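Local structure of Glyoxalase/bleomycin resistance protein/dioxygenase (Catenulispora acidiphila, 4G6X) at residues L51-V56 / T65-E70. The protein belongs to the VOC superfamily of glyoxalase, bleomycin resistance and dioxygenase proteins and may act as a dioxygenase. Sequence-based numbering, arbitrary orientation.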
loop_
_atom_site.group_PDB
_atom_site.type_symbol
_atom_site.label_atom_id
_atom_site.label_comp_id
_atom_site.label_asym_id
_atom_site.label_seq_id
_atom_site.Cartn_x
_atom_site.Cartn_y
_atom_site.Cartn_z
ATOM N N LEU A 51 -13.897 7.579 -4.703
ATOM C CA LEU A 51 -15.215 7.494 -4.074
ATOM C C LEU A 51 -15.079 6.885 -2.690
ATOM O O LEU A 51 -14.320 5.909 -2.499
ATOM C CB LEU A 51 -16.131 6.556 -4.873
ATOM C CG LEU A 51 -16.233 6.856 -6.371
ATOM C CD1 LEU A 51 -17.212 5.860 -6.981
ATOM C CD2 LEU A 51 -16.690 8.287 -6.596
ATOM N N VAL A 52 -15.862 7.378 -1.742
ATOM C CA VAL A 52 -15.859 6.724 -0.401
ATOM C C VAL A 52 -16.475 5.320 -0.488
ATOM O O VAL A 52 -17.517 5.131 -1.143
ATOM C CB VAL A 52 -16.610 7.577 0.642
ATOM C CG1 VAL A 52 -16.789 6.793 1.949
ATOM C CG2 VAL A 52 -15.842 8.869 0.876
ATOM N N LYS A 53 -15.782 4.315 0.045
ATOM C CA LYS A 53 -16.240 2.950 0.072
ATOM C C LYS A 53 -16.760 2.596 1.456
ATOM O O LYS A 53 -17.879 2.180 1.622
ATOM C CB LYS A 53 -15.124 2.013 -0.346
ATOM C CG LYS A 53 -15.472 0.576 -0.303
ATOM C CD LYS A 53 -16.539 0.299 -1.378
ATOM C CE LYS A 53 -16.566 -1.182 -1.675
ATOM N NZ LYS A 53 -17.523 -1.461 -2.777
ATOM N N ALA A 54 -15.954 2.801 2.469
ATOM C CA ALA A 54 -16.364 2.569 3.824
ATOM C C ALA A 54 -15.952 3.786 4.701
ATOM O O ALA A 54 -14.828 4.337 4.581
ATOM C CB ALA A 54 -15.766 1.288 4.358
ATOM N N ASP A 55 -16.873 4.146 5.585
ATOM C CA ASP A 55 -16.620 5.158 6.617
ATOM C C ASP A 55 -17.294 4.739 7.890
ATOM O O ASP A 55 -18.502 4.854 8.024
ATOM C CB ASP A 55 -17.187 6.471 6.147
ATOM C CG ASP A 55 -16.827 7.674 7.070
ATOM O OD1 ASP A 55 -16.142 7.522 8.108
ATOM O OD2 ASP A 55 -17.300 8.771 6.726
ATOM N N VAL A 56 -16.515 4.205 8.848
ATOM C CA VAL A 56 -17.074 3.583 10.028
ATOM C C VAL A 56 -16.322 4.115 11.236
ATOM O O VAL A 56 -15.108 4.187 11.197
ATOM C CB VAL A 56 -16.804 2.053 9.966
ATOM C CG1 VAL A 56 -17.569 1.351 11.077
ATOM C CG2 VAL A 56 -17.138 1.492 8.592
ATOM N N THR A 65 -12.096 4.199 3.859
ATOM C CA THR A 65 -11.452 3.752 2.668
ATOM C C THR A 65 -12.122 4.407 1.473
ATOM O O THR A 65 -13.303 4.721 1.517
ATOM C CB THR A 65 -11.502 2.235 2.495
ATOM O OG1 THR A 65 -12.880 1.846 2.455
ATOM C CG2 THR A 65 -10.838 1.568 3.653
ATOM N N VAL A 66 -11.337 4.551 0.416
ATOM C CA VAL A 66 -11.839 4.994 -0.895
ATOM C C VAL A 66 -11.465 4.025 -2.016
ATOM O O VAL A 66 -10.588 3.179 -1.884
ATOM C CB VAL A 66 -11.315 6.423 -1.213
ATOM C CG1 VAL A 66 -11.776 7.441 -0.157
ATOM C CG2 VAL A 66 -9.806 6.465 -1.424
ATOM N N VAL A 67 -12.168 4.118 -3.156
ATOM C CA VAL A 67 -11.918 3.248 -4.282
ATOM C C VAL A 67 -11.944 4.099 -5.547
ATOM O O VAL A 67 -12.510 5.211 -5.542
ATOM C CB VAL A 67 -12.990 2.175 -4.433
ATOM C CG1 VAL A 67 -12.875 1.120 -3.357
ATOM C CG2 VAL A 67 -14.372 2.792 -4.419
ATOM N N SER A 68 -11.326 3.588 -6.599
ATOM C CA SER A 68 -11.397 4.222 -7.919
ATOM C C SER A 68 -12.792 3.993 -8.495
ATOM O O SER A 68 -13.365 2.904 -8.331
ATOM C CB SER A 68 -10.355 3.607 -8.874
ATOM O OG SER A 68 -10.561 4.059 -10.220
ATOM N N PRO A 69 -13.347 5.017 -9.161
ATOM C CA PRO A 69 -14.642 4.825 -9.838
ATOM C C PRO A 69 -14.570 3.734 -10.892
ATOM O O PRO A 69 -15.563 3.048 -11.136
ATOM C CB PRO A 69 -14.935 6.183 -10.501
ATOM C CG PRO A 69 -13.903 7.116 -10.051
ATOM C CD PRO A 69 -12.894 6.414 -9.176
ATOM N N GLU A 70 -13.406 3.558 -11.509
ATOM C CA GLU A 70 -13.243 2.498 -12.542
ATOM C C GLU A 70 -13.354 1.103 -11.913
ATOM O O GLU A 70 -13.697 0.126 -12.602
ATOM C CB GLU A 70 -11.870 2.597 -13.265
ATOM C CG GLU A 70 -11.480 3.968 -13.847
ATOM C CD GLU A 70 -11.981 4.246 -15.271
ATOM O OE1 GLU A 70 -12.222 3.292 -16.046
ATOM O OE2 GLU A 70 -12.118 5.445 -15.629
#
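Leu51 and Val67 form an antiparallel hydrogen-bonded pair. Leu51 N gives a nearly straight bond to Val67 O (2.9 Å), and Val67 N returns a more bent one to Leu51 O. Val52 and Val66 follow as a non-hydrogen-bonded pair, with Val66 CA 3.1 Å from Leu51 O in a CA-H...O contact. In a classic beta bulge, Lys53 and Ala54 both face Thr65. Thr65 O takes a bond from Lys53 N and a weak one from Ala54 N. Thr65 N bonds to Ala54 O (2.8 Å). Thr65 OG1, between its own backbone N and carbonyl carbon (chi1 59°), lies 3.5 Å from Ala54 CB and accepts a weak bond from Ala54 N. Its stronger partner is Gln76. Packing is close at buried Thr65 and Val67: Lys53 CB lies 3.9 Å from Val67 CG1. The lysine then bends at chi2, and NZ hydrogen-bonds to Pro72 O. The Leu51 side chain is looser and exposed, its CD1 4.2 Å from Pro69 CB. Strands 51-58 and 61-67 form the hairpin of a beta-alpha-beta-beta-beta module of the VOC fold, 51-58 outermost within this chain. Strand 76-81 flanks 61-67, helix 37-46 meets Val52, and Ala24 of the second subunit packs on Pro69.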